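Local coordinates for DNA ligase-like protein Rv0938/MT0965 (Mycobacterium tuberculosis, PDB 2IRX) that probably works with Ku to repair DNA double-strand breaks by end joining, this chain being its primase-like polymerase domain, which fills gaps with nucleotides, at residues 51-56 and 91-96; 147-152 and 178-183; 172-177 and 266-271. All blocks are in the same frame, centred on the assembly; numbering follows the deposited sequence.

Contact 1 comes first along the chain and closes before the other two begin. It ties strand 53-56 to the hairpin strand 90-95, and its centre is about 27 Å from that of contact 2 and about 26 Å from that of contact 3, across the centre of the chain. Contacts 2 and 3 have centres about 7 Å apart. They touch, and their segments alternate in sequence. Both reach one mixed sheet, in which strands 171-174 and 180-186 are antiparallel neighbours. All three contacts lie in the polymerase domain and touch the same GTP. Lys55 of contact 1 binds its guanine, while contacts 2 and 3 hold its phosphates from the other side of the domain.

Contact 1: 51-56 and 91-96; sequences PATRKR and TTYPII. With GTP (guanosine-5'-triphosphate), chain C.
Tyr93 and Pro51 meet through the base of the tyrosine ring. Pro51 CB lies 3.5 Å from Tyr93 CG and comes in obliquely. Further out, Thr53 and Tyr93 run side by side and point the same way. Thr53 OG1 approaches the ring at its edge, near the ring plane, 3.4 Å from Tyr93 CE1. Tyr93 CG is anti to its own carbonyl carbon (chi1 -73°), which carries the ring along this side of residues 51-53. A water joins the two hydroxyls, 2.7 Å from Thr53 OG1 and 3.1 Å from Tyr93 OH.

Arg54 and Pro94 come from opposite directions. The arginine chain bends at chi2 and chi3, which turns the guanidinium back over the proline. Pro94 CG and CD lie over one face of the group, displaced toward its rim on the NH1 side, and Arg54 NH1 is 3.1 Å from Pro94 CD. The same NH1 donates to Ala52 O at 2.8 Å. NH1 lies in the carbonyl plane of Ala52, and Ala52 O lies near the guanidinium plane. Glu68 forms a salt bridge with Arg54 NH2, and the carbonyls of Lys69 and Gln70 take further bonds from the group.

The backbones meet at one nearly straight hydrogen bond, from Ala52 N to Pro94 O at 2.9 Å. Beside it Ala52 CB packs on Ile96 CG1. Helix 99-107 lies against Ile96 and Arg54. The contact thus joins the end of strand 90-95, of the hairpin 80-95, to the sheet that carries strand 53-56.

Lys55 extends away from the hairpin, and its NZ donates to GTP N7 at 2.9 Å, with a weaker bond to O6, on the Hoogsteen edge of guanine. This is consistent with a substrate-binding role. The buried Arg54 charge is probably offset by Glu68, and the carbonyls of Ala52, Lys69 and Gln70 hold the group in place.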
loop_
_atom_site.group_PDB
_atom_site.type_symbol
_atom_site.label_atom_id
_atom_site.label_comp_id
_atom_site.label_asym_id
_atom_site.label_seq_id
_atom_site.Cartn_x
_atom_site.Cartn_y
_atom_site.Cartn_z
ATOM N N PRO A 51 -4.882 10.143 -4.410
ATOM C CA PRO A 51 -6.102 10.141 -3.594
ATOM C C PRO A 51 -5.974 9.040 -2.512
ATOM O O PRO A 51 -5.629 7.889 -2.834
ATOM C CB PRO A 51 -7.210 9.808 -4.609
ATOM C CG PRO A 51 -6.496 9.001 -5.701
ATOM C CD PRO A 51 -5.106 9.600 -5.772
ATOM N N ALA A 52 -6.251 9.392 -1.254
ATOM C CA ALA A 52 -6.172 8.457 -0.129
ATOM C C ALA A 52 -7.553 7.881 0.215
ATOM O O ALA A 52 -8.475 8.624 0.563
ATOM C CB ALA A 52 -5.567 9.159 1.107
ATOM N N THR A 53 -7.672 6.568 0.064
ATOM C CA THR A 53 -8.803 5.794 0.565
ATOM C C THR A 53 -8.476 5.335 2.001
ATOM O O THR A 53 -7.388 4.809 2.259
ATOM C CB THR A 53 -9.092 4.587 -0.356
ATOM O OG1 THR A 53 -9.465 5.065 -1.659
ATOM C CG2 THR A 53 -10.216 3.689 0.210
ATOM N N ARG A 54 -9.419 5.557 2.912
ATOM C CA ARG A 54 -9.263 5.254 4.341
ATOM C C ARG A 54 -10.071 3.995 4.677
ATOM O O ARG A 54 -11.334 3.985 4.594
ATOM C CB ARG A 54 -9.756 6.436 5.208
ATOM C CG ARG A 54 -8.917 7.740 5.180
ATOM C CD ARG A 54 -9.254 8.662 3.980
ATOM N NE ARG A 54 -10.649 9.091 4.012
ATOM C CZ ARG A 54 -11.430 9.232 2.944
ATOM N NH1 ARG A 54 -10.954 8.973 1.730
ATOM N NH2 ARG A 54 -12.706 9.633 3.088
ATOM N N LYS A 55 -9.378 2.934 5.069
ATOM C CA LYS A 55 -10.074 1.818 5.698
ATOM C C LYS A 55 -10.110 2.033 7.225
ATOM O O LYS A 55 -9.067 1.979 7.922
ATOM C CB LYS A 55 -9.467 0.476 5.311
ATOM C CG LYS A 55 -10.424 -0.714 5.509
ATOM C CD LYS A 55 -9.888 -1.983 4.829
ATOM C CE LYS A 55 -10.817 -3.180 5.129
ATOM N NZ LYS A 55 -10.376 -4.446 4.381
ATOM N N ARG A 56 -11.326 2.245 7.726
ATOM C CA ARG A 56 -11.543 2.652 9.104
ATOM C C ARG A 56 -12.145 1.563 9.980
ATOM O O ARG A 56 -13.026 0.816 9.556
ATOM C CB ARG A 56 -12.419 3.921 9.174
ATOM C CG ARG A 56 -11.815 5.125 8.344
ATOM C CD ARG A 56 -12.828 6.282 8.306
ATOM N NE ARG A 56 -13.123 6.793 9.646
ATOM C CZ ARG A 56 -14.161 7.579 9.957
ATOM N NH1 ARG A 56 -15.043 7.976 9.018
ATOM N NH2 ARG A 56 -14.312 7.986 11.219
ATOM N N THR A 91 -16.242 11.247 -7.289
ATOM C CA THR A 91 -15.873 11.083 -5.877
ATOM C C THR A 91 -14.779 12.073 -5.536
ATOM O O THR A 91 -13.809 12.196 -6.288
ATOM C CB THR A 91 -15.350 9.652 -5.560
ATOM O OG1 THR A 91 -16.364 8.689 -5.857
ATOM C CG2 THR A 91 -14.952 9.527 -4.058
ATOM N N THR A 92 -14.950 12.780 -4.424
ATOM C CA THR A 92 -13.928 13.680 -3.898
ATOM C C THR A 92 -13.097 12.935 -2.852
ATOM O O THR A 92 -13.630 12.417 -1.855
ATOM C CB THR A 92 -14.557 14.965 -3.280
ATOM O OG1 THR A 92 -15.360 15.620 -4.266
ATOM C CG2 THR A 92 -13.495 15.937 -2.816
ATOM N N TYR A 93 -11.791 12.888 -3.088
ATOM C CA TYR A 93 -10.861 12.220 -2.170
ATOM C C TYR A 93 -9.976 13.204 -1.429
ATOM O O TYR A 93 -9.593 14.223 -2.010
ATOM C CB TYR A 93 -9.921 11.297 -2.930
ATOM C CG TYR A 93 -10.523 10.025 -3.469
ATOM C CD1 TYR A 93 -10.439 8.814 -2.747
ATOM C CD2 TYR A 93 -11.115 10.015 -4.730
ATOM C CE1 TYR A 93 -10.982 7.636 -3.275
ATOM C CE2 TYR A 93 -11.658 8.845 -5.260
ATOM C CZ TYR A 93 -11.577 7.665 -4.537
ATOM O OH TYR A 93 -12.115 6.518 -5.094
ATOM N N PRO A 94 -9.586 12.874 -0.175
ATOM C CA PRO A 94 -8.517 13.669 0.426
ATOM C C PRO A 94 -7.174 13.257 -0.184
ATOM O O PRO A 94 -7.023 12.105 -0.670
ATOM C CB PRO A 94 -8.560 13.275 1.904
ATOM C CG PRO A 94 -9.131 11.818 1.893
ATOM C CD PRO A 94 -10.036 11.758 0.694
ATOM N N ILE A 95 -6.229 14.187 -0.173
ATOM C CA ILE A 95 -4.845 13.886 -0.508
ATOM C C ILE A 95 -4.013 14.135 0.759
ATOM O O ILE A 95 -3.945 15.264 1.268
ATOM C CB ILE A 95 -4.314 14.748 -1.692
ATOM C CG1 ILE A 95 -5.097 14.441 -2.986
ATOM C CG2 ILE A 95 -2.797 14.515 -1.867
ATOM C CD1 ILE A 95 -5.004 15.577 -4.047
ATOM N N ILE A 96 -3.380 13.084 1.266
ATOM C CA ILE A 96 -2.583 13.204 2.498
ATOM C C ILE A 96 -1.136 13.566 2.119
ATOM O O ILE A 96 -0.473 12.799 1.436
ATOM C CB ILE A 96 -2.646 11.899 3.351
ATOM C CG1 ILE A 96 -4.116 11.470 3.592
ATOM C CG2 ILE A 96 -1.828 12.076 4.661
ATOM C CD1 ILE A 96 -4.960 12.470 4.440
HETATM P PG GTP C . -2.707 -9.806 2.145
HETATM O O1G GTP C . -1.239 -9.904 2.310
HETATM O O2G GTP C . -3.152 -10.341 0.800
HETATM O O3G GTP C . -3.452 -10.436 3.291
HETATM O O3B GTP C . -3.013 -8.214 2.274
HETATM P PB GTP C . -3.327 -7.146 1.121
HETATM O O1B GTP C . -2.593 -7.440 -0.147
HETATM O O2B GTP C . -2.978 -5.791 1.603
HETATM O O3A GTP C . -4.870 -7.428 0.836
HETATM P PA GTP C . -6.215 -6.607 1.171
HETATM O O1A GTP C . -6.035 -5.709 2.367
HETATM O O2A GTP C . -7.269 -7.676 1.340
HETATM O "O5'" GTP C . -6.473 -5.754 -0.147
HETATM C "C5'" GTP C . -6.590 -6.344 -1.448
HETATM C "C4'" GTP C . -7.186 -5.316 -2.421
HETATM O "O4'" GTP C . -8.458 -4.818 -2.006
HETATM C "C3'" GTP C . -6.303 -4.091 -2.568
HETATM O "O3'" GTP C . -6.522 -3.653 -3.883
HETATM C "C2'" GTP C . -6.908 -3.079 -1.584
HETATM O "O2'" GTP C . -6.685 -1.695 -1.817
HETATM C "C1'" GTP C . -8.387 -3.422 -1.660
HETATM N N9 GTP C . -9.169 -3.399 -0.413
HETATM C C8 GTP C . -8.789 -3.722 0.866
HETATM N N7 GTP C . -9.887 -3.630 1.648
HETATM C C5 GTP C . -10.954 -3.296 0.872
HETATM C C6 GTP C . -12.311 -3.096 1.155
HETATM O O6 GTP C . -12.737 -3.203 2.308
HETATM N N1 GTP C . -13.177 -2.778 0.111
HETATM C C2 GTP C . -12.719 -2.655 -1.190
HETATM N N2 GTP C . -13.572 -2.326 -2.171
HETATM N N3 GTP C . -11.364 -2.849 -1.463
HETATM C C4 GTP C . -10.508 -3.167 -0.433
HETATM O O HOH W 1 -10.651 4.077 -3.911
#

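Contact 2: 147-152 and 178-183; sequences VMMAQL and KGLHLY. With GTP (guanosine-5'-triphosphate), chain C.
Lys178 meets the helix start through its backbone oxygen. Lys178 O lies 3.6 Å from Leu152 CD1 and 3.8 Å from Met149 CE, so two apolar side chains close over one carbonyl. Beyond CB the lysine chain runs to the nucleotide. It bends at chi3 and chi4, and NZ reaches GTP O3G at 3.0 Å. The backbone N of Lys178 donates to O1G of the same phosphate and only weakly to O3G.

Gly179 follows with its CA against Leu152 CD1. Its N gives a second backbone bond to GTP O1G, at 3.0 Å, so consecutive amides grip one gamma-phosphate oxygen. The bound manganese ion and Asp142, a probable metal ligand, lie near this glycine without touching it.

Met148 is the N-cap of helix 149-164. The helix lies on the mixed sheet of the primase-polymerase fold and leads, through the loop that follows, into strand 171-174, which pairs antiparallel with strand 180-186.

Leu180 begins the latter strand and points at the helix. Its CD1 branch packs on Leu152, 3.9 Å from CB and 3.6 Å from the backbone O. The CD2 branch sits 4.1 Å from Met149 SD, and these two side chains cross obliquely. Met149 CG is anti to the backbone N (chi1 -167°), and bends at chi2 and chi3 bring its sulfur and methyl over the strand end. Leu268 packs on Met149, and Thr174 on Leu180.

His181 turns to the nucleotide instead. Its NE2 donates to GTP O1B at 2.8 Å, with the beta phosphate at the edge of the ring, in its plane.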
loop_
_atom_site.group_PDB
_atom_site.type_symbol
_atom_site.label_atom_id
_atom_site.label_comp_id
_atom_site.label_asym_id
_atom_site.label_seq_id
_atom_site.Cartn_x
_atom_site.Cartn_y
_atom_site.Cartn_z
ATOM N N VAL A 147 1.093 -22.380 1.226
ATOM C CA VAL A 147 2.236 -21.637 0.712
ATOM C C VAL A 147 2.918 -20.855 1.841
ATOM O O VAL A 147 2.291 -20.046 2.538
ATOM C CB VAL A 147 1.862 -20.727 -0.490
ATOM C CG1 VAL A 147 3.058 -19.901 -0.962
ATOM C CG2 VAL A 147 1.324 -21.569 -1.630
ATOM N N MET A 148 4.209 -21.120 2.000
ATOM C CA MET A 148 4.994 -20.505 3.052
ATOM C C MET A 148 5.704 -19.254 2.547
ATOM O O MET A 148 5.741 -18.989 1.334
ATOM C CB MET A 148 6.002 -21.518 3.621
ATOM C CG MET A 148 5.376 -22.853 4.093
ATOM S SD MET A 148 4.370 -22.718 5.599
ATOM C CE MET A 148 2.785 -22.084 5.030
ATOM N N MET A 149 6.278 -18.494 3.483
ATOM C CA MET A 149 6.944 -17.247 3.148
ATOM C C MET A 149 8.113 -17.451 2.184
ATOM O O MET A 149 8.344 -16.616 1.299
ATOM C CB MET A 149 7.395 -16.530 4.418
ATOM C CG MET A 149 7.810 -15.110 4.176
ATOM S SD MET A 149 6.610 -14.001 3.372
ATOM C CE MET A 149 5.117 -14.459 4.288
ATOM N N ALA A 150 8.820 -18.570 2.350
ATOM C CA ALA A 150 9.935 -18.949 1.465
ATOM C C ALA A 150 9.541 -18.989 -0.011
ATOM O O ALA A 150 10.281 -18.512 -0.880
ATOM C CB ALA A 150 10.530 -20.291 1.894
ATOM N N GLN A 151 8.379 -19.572 -0.296
ATOM C CA GLN A 151 7.891 -19.615 -1.677
ATOM C C GLN A 151 7.488 -18.233 -2.181
ATOM O O GLN A 151 7.741 -17.887 -3.348
ATOM C CB GLN A 151 6.729 -20.604 -1.831
ATOM C CG GLN A 151 6.262 -20.779 -3.284
ATOM C CD GLN A 151 5.078 -21.726 -3.425
ATOM O OE1 GLN A 151 4.866 -22.589 -2.574
ATOM N NE2 GLN A 151 4.312 -21.582 -4.522
ATOM N N LEU A 152 6.847 -17.444 -1.312
ATOM C CA LEU A 152 6.475 -16.083 -1.679
ATOM C C LEU A 152 7.717 -15.289 -2.045
ATOM O O LEU A 152 7.720 -14.572 -3.040
ATOM C CB LEU A 152 5.733 -15.374 -0.530
ATOM C CG LEU A 152 4.227 -15.620 -0.432
ATOM C CD1 LEU A 152 3.730 -15.312 0.995
ATOM C CD2 LEU A 152 3.481 -14.813 -1.473
ATOM N N LYS A 178 -0.674 -11.290 4.940
ATOM C CA LYS A 178 -0.303 -12.681 4.613
ATOM C C LYS A 178 0.819 -12.817 3.567
ATOM O O LYS A 178 1.472 -13.869 3.471
ATOM C CB LYS A 178 -1.551 -13.434 4.111
ATOM C CG LYS A 178 -2.520 -13.817 5.238
ATOM C CD LYS A 178 -3.979 -14.129 4.832
ATOM C CE LYS A 178 -4.242 -14.313 3.335
ATOM N NZ LYS A 178 -4.828 -13.050 2.738
ATOM N N GLY A 179 1.013 -11.767 2.768
ATOM C CA GLY A 179 1.876 -11.851 1.579
ATOM C C GLY A 179 2.907 -10.747 1.441
ATOM O O GLY A 179 3.407 -10.190 2.430
ATOM N N LEU A 180 3.239 -10.454 0.188
ATOM C CA LEU A 180 4.295 -9.506 -0.150
ATOM C C LEU A 180 3.779 -8.579 -1.224
ATOM O O LEU A 180 2.994 -8.994 -2.080
ATOM C CB LEU A 180 5.518 -10.236 -0.725
ATOM C CG LEU A 180 6.348 -11.200 0.096
ATOM C CD1 LEU A 180 7.437 -11.823 -0.792
ATOM C CD2 LEU A 180 6.981 -10.453 1.271
ATOM N N HIS A 181 4.210 -7.330 -1.178
ATOM C CA HIS A 181 3.939 -6.387 -2.254
ATOM C C HIS A 181 5.286 -5.992 -2.862
ATOM O O HIS A 181 6.291 -5.873 -2.140
ATOM C CB HIS A 181 3.201 -5.145 -1.724
ATOM C CG HIS A 181 1.824 -5.430 -1.191
ATOM N ND1 HIS A 181 1.120 -4.516 -0.436
ATOM C CD2 HIS A 181 1.024 -6.516 -1.307
ATOM C CE1 HIS A 181 -0.062 -5.020 -0.126
ATOM N NE2 HIS A 181 -0.140 -6.243 -0.623
ATOM N N LEU A 182 5.300 -5.799 -4.170
ATOM C CA LEU A 182 6.493 -5.366 -4.874
ATOM C C LEU A 182 6.233 -4.084 -5.637
ATOM O O LEU A 182 5.202 -3.953 -6.316
ATOM C CB LEU A 182 6.984 -6.464 -5.847
ATOM C CG LEU A 182 7.063 -7.893 -5.305
ATOM C CD1 LEU A 182 7.335 -8.878 -6.481
ATOM C CD2 LEU A 182 8.071 -8.012 -4.164
ATOM N N TYR A 183 7.183 -3.145 -5.552
ATOM C CA TYR A 183 7.051 -1.859 -6.230
ATOM C C TYR A 183 8.220 -1.613 -7.157
ATOM O O TYR A 183 9.367 -1.869 -6.775
ATOM C CB TYR A 183 6.988 -0.716 -5.213
ATOM C CG TYR A 183 5.681 -0.661 -4.426
ATOM C CD1 TYR A 183 4.558 0.023 -4.938
ATOM C CD2 TYR A 183 5.566 -1.304 -3.176
ATOM C CE1 TYR A 183 3.349 0.083 -4.213
ATOM C CE2 TYR A 183 4.380 -1.252 -2.430
ATOM C CZ TYR A 183 3.281 -0.559 -2.946
ATOM O OH TYR A 183 2.115 -0.536 -2.245
HETATM P PG GTP C . -2.707 -9.806 2.145
HETATM O O1G GTP C . -1.239 -9.904 2.310
HETATM O O2G GTP C . -3.152 -10.341 0.800
HETATM O O3G GTP C . -3.452 -10.436 3.291
HETATM O O3B GTP C . -3.013 -8.214 2.274
HETATM P PB GTP C . -3.327 -7.146 1.121
HETATM O O1B GTP C . -2.593 -7.440 -0.147
HETATM O O2B GTP C . -2.978 -5.791 1.603
HETATM O O3A GTP C . -4.870 -7.428 0.836
HETATM P PA GTP C . -6.215 -6.607 1.171
HETATM O O1A GTP C . -6.035 -5.709 2.367
HETATM O O2A GTP C . -7.269 -7.676 1.340
HETATM O "O5'" GTP C . -6.473 -5.754 -0.147
HETATM C "C5'" GTP C . -6.590 -6.344 -1.448
HETATM C "C4'" GTP C . -7.186 -5.316 -2.421
HETATM O "O4'" GTP C . -8.458 -4.818 -2.006
HETATM C "C3'" GTP C . -6.303 -4.091 -2.568
HETATM O "O3'" GTP C . -6.522 -3.653 -3.883
HETATM C "C2'" GTP C . -6.908 -3.079 -1.584
HETATM O "O2'" GTP C . -6.685 -1.695 -1.817
HETATM C "C1'" GTP C . -8.387 -3.422 -1.660
HETATM N N9 GTP C . -9.169 -3.399 -0.413
HETATM C C8 GTP C . -8.789 -3.722 0.866
HETATM N N7 GTP C . -9.887 -3.630 1.648
HETATM C C5 GTP C . -10.954 -3.296 0.872
HETATM C C6 GTP C . -12.311 -3.096 1.155
HETATM O O6 GTP C . -12.737 -3.203 2.308
HETATM N N1 GTP C . -13.177 -2.778 0.111
HETATM C C2 GTP C . -12.719 -2.655 -1.190
HETATM N N2 GTP C . -13.572 -2.326 -2.171
HETATM N N3 GTP C . -11.364 -2.849 -1.463
HETATM C C4 GTP C . -10.508 -3.167 -0.433
#

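Contact 3: 172-177 and 266-271; sequences PVTSGS and PALRQL. With GTP (guanosine-5'-triphosphate), chain C.
Gln270 has CG anti to its carbonyl carbon (chi1 -51°) and a second bend at chi2 (-69°), which together turn its amide onto the turn at Ser175-Ser177. There OE1 accepts from Gly176 N at 2.8 Å. The donor lies well above the carbonyl plane of the amide, so the N-H does not approach along a lone-pair direction of OE1. Thr174 slides past this side chain in the opposite direction, with its CB 3.3 Å from Gln270 OE1. Its methyl CG2 instead meets Leu268 CD1 tip to tip.

A water links the two segments. It is 2.7 Å from Thr174 OG1, accepts from Leu271 N and can donate to Gln270 OE1, although other acceptors compete for its protons. Arg258 also bonds to Thr174 OG1. The NE2 end of Gln270 makes a weak bond to Gly179 O.

Residues 175-177 form an ST turn, in which Ser175 OG accepts from Ser177 N at 3.0 Å. Gly176 has a positive phi, at which a side chain would collide with the preceding carbonyl oxygen. Ser175 OG also donates to GTP O1G at 2.7 Å. Ser177 OG is modelled unusually close to O3G, at 2.5 Å, so the exact geometry is doubtful; Arg249 bonds to it as well.

Gln270 is placed to act from the second shell. By bonding to the turn backbone it probably helps position the two serine hydroxyls that help hold the gamma phosphate.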
loop_
_atom_site.group_PDB
_atom_site.type_symbol
_atom_site.label_atom_id
_atom_site.label_comp_id
_atom_site.label_asym_id
_atom_site.label_seq_id
_atom_site.Cartn_x
_atom_site.Cartn_y
_atom_site.Cartn_z
ATOM N N PRO A 172 10.893 -4.838 -2.328
ATOM C CA PRO A 172 9.929 -5.708 -1.638
ATOM C C PRO A 172 9.374 -5.100 -0.354
ATOM O O PRO A 172 10.093 -4.408 0.396
ATOM C CB PRO A 172 10.758 -6.945 -1.280
ATOM C CG PRO A 172 12.165 -6.387 -1.035
ATOM C CD PRO A 172 12.282 -5.091 -1.874
ATOM N N VAL A 173 8.106 -5.402 -0.110
ATOM C CA VAL A 173 7.373 -4.915 1.055
ATOM C C VAL A 173 6.577 -6.109 1.619
ATOM O O VAL A 173 5.763 -6.713 0.907
ATOM C CB VAL A 173 6.400 -3.751 0.675
ATOM C CG1 VAL A 173 5.518 -3.334 1.898
ATOM C CG2 VAL A 173 7.165 -2.539 0.078
ATOM N N THR A 174 6.812 -6.477 2.869
ATOM C CA THR A 174 5.913 -7.463 3.501
ATOM C C THR A 174 4.593 -6.715 3.780
ATOM O O THR A 174 4.600 -5.624 4.351
ATOM C CB THR A 174 6.523 -8.150 4.791
ATOM O OG1 THR A 174 7.151 -7.172 5.652
ATOM C CG2 THR A 174 7.541 -9.252 4.390
ATOM N N SER A 175 3.467 -7.276 3.345
ATOM C CA SER A 175 2.194 -6.531 3.360
ATOM C C SER A 175 1.656 -6.156 4.743
ATOM O O SER A 175 0.826 -5.256 4.859
ATOM C CB SER A 175 1.095 -7.320 2.636
ATOM O OG SER A 175 0.683 -8.393 3.461
ATOM N N GLY A 176 2.100 -6.876 5.777
ATOM C CA GLY A 176 1.568 -6.733 7.135
ATOM C C GLY A 176 0.474 -7.750 7.420
ATOM O O GLY A 176 0.020 -7.887 8.554
ATOM N N SER A 177 0.054 -8.463 6.375
ATOM C CA SER A 177 -1.044 -9.402 6.489
ATOM C C SER A 177 -0.510 -10.806 6.166
ATOM O O SER A 177 0.086 -11.428 7.026
ATOM C CB SER A 177 -2.218 -8.952 5.620
ATOM O OG SER A 177 -3.321 -9.852 5.692
ATOM N N PRO A 266 14.297 -17.909 5.530
ATOM C CA PRO A 266 13.066 -18.723 5.520
ATOM C C PRO A 266 12.119 -18.388 6.684
ATOM O O PRO A 266 10.915 -18.643 6.575
ATOM C CB PRO A 266 13.588 -20.167 5.647
ATOM C CG PRO A 266 14.932 -20.039 6.255
ATOM C CD PRO A 266 15.497 -18.744 5.720
ATOM N N ALA A 267 12.665 -17.816 7.761
ATOM C CA ALA A 267 11.881 -17.323 8.916
ATOM C C ALA A 267 11.254 -15.928 8.702
ATOM O O ALA A 267 10.667 -15.333 9.630
ATOM C CB ALA A 267 12.750 -17.336 10.190
ATOM N N LEU A 268 11.378 -15.405 7.482
ATOM C CA LEU A 268 10.773 -14.117 7.128
ATOM C C LEU A 268 9.340 -14.021 7.647
ATOM O O LEU A 268 8.527 -14.954 7.463
ATOM C CB LEU A 268 10.823 -13.897 5.611
ATOM C CG LEU A 268 10.174 -12.626 5.023
ATOM C CD1 LEU A 268 10.953 -11.368 5.354
ATOM C CD2 LEU A 268 10.060 -12.799 3.522
ATOM N N ARG A 269 9.035 -12.903 8.304
ATOM C CA ARG A 269 7.707 -12.679 8.900
ATOM C C ARG A 269 7.242 -11.228 8.787
ATOM O O ARG A 269 8.007 -10.338 8.391
ATOM C CB ARG A 269 7.673 -13.125 10.371
ATOM C CG ARG A 269 8.610 -12.329 11.272
ATOM C CD ARG A 269 8.229 -12.505 12.740
ATOM N NE ARG A 269 9.185 -11.841 13.618
ATOM C CZ ARG A 269 9.194 -10.539 13.903
ATOM N NH1 ARG A 269 8.297 -9.721 13.379
ATOM N NH2 ARG A 269 10.123 -10.055 14.726
ATOM N N GLN A 270 5.972 -11.005 9.126
ATOM C CA GLN A 270 5.417 -9.644 9.128
ATOM C C GLN A 270 5.994 -8.872 10.319
ATOM O O GLN A 270 6.343 -9.490 11.331
ATOM C CB GLN A 270 3.887 -9.700 9.173
ATOM C CG GLN A 270 3.264 -10.642 8.098
ATOM C CD GLN A 270 3.436 -10.112 6.675
ATOM O OE1 GLN A 270 3.813 -8.932 6.468
ATOM N NE2 GLN A 270 3.141 -10.971 5.686
ATOM N N LEU A 271 6.142 -7.548 10.184
ATOM C CA LEU A 271 6.699 -6.720 11.263
ATOM C C LEU A 271 5.642 -5.874 11.962
ATOM O O LEU A 271 4.701 -5.393 11.317
ATOM C CB LEU A 271 7.817 -5.795 10.746
ATOM C CG LEU A 271 8.930 -6.476 9.934
ATOM C CD1 LEU A 271 9.906 -5.400 9.428
ATOM C CD2 LEU A 271 9.683 -7.600 10.724
HETATM P PG GTP C . -2.707 -9.806 2.145
HETATM O O1G GTP C . -1.239 -9.904 2.310
HETATM O O2G GTP C . -3.152 -10.341 0.800
HETATM O O3G GTP C . -3.452 -10.436 3.291
HETATM O O3B GTP C . -3.013 -8.214 2.274
HETATM P PB GTP C . -3.327 -7.146 1.121
HETATM O O1B GTP C . -2.593 -7.440 -0.147
HETATM O O2B GTP C . -2.978 -5.791 1.603
HETATM O O3A GTP C . -4.870 -7.428 0.836
HETATM P PA GTP C . -6.215 -6.607 1.171
HETATM O O1A GTP C . -6.035 -5.709 2.367
HETATM O O2A GTP C . -7.269 -7.676 1.340
HETATM O "O5'" GTP C . -6.473 -5.754 -0.147
HETATM C "C5'" GTP C . -6.590 -6.344 -1.448
HETATM C "C4'" GTP C . -7.186 -5.316 -2.421
HETATM O "O4'" GTP C . -8.458 -4.818 -2.006
HETATM C "C3'" GTP C . -6.303 -4.091 -2.568
HETATM O "O3'" GTP C . -6.522 -3.653 -3.883
HETATM C "C2'" GTP C . -6.908 -3.079 -1.584
HETATM O "O2'" GTP C . -6.685 -1.695 -1.817
HETATM C "C1'" GTP C . -8.387 -3.422 -1.660
HETATM N N9 GTP C . -9.169 -3.399 -0.413
HETATM C C8 GTP C . -8.789 -3.722 0.866
HETATM N N7 GTP C . -9.887 -3.630 1.648
HETATM C C5 GTP C . -10.954 -3.296 0.872
HETATM C C6 GTP C . -12.311 -3.096 1.155
HETATM O O6 GTP C . -12.737 -3.203 2.308
HETATM N N1 GTP C . -13.177 -2.778 0.111
HETATM C C2 GTP C . -12.719 -2.655 -1.190
HETATM N N2 GTP C . -13.572 -2.326 -2.171
HETATM N N3 GTP C . -11.364 -2.849 -1.463
HETATM C C4 GTP C . -10.508 -3.167 -0.433
HETATM O O HOH W 2 5.252 -6.626 7.549
#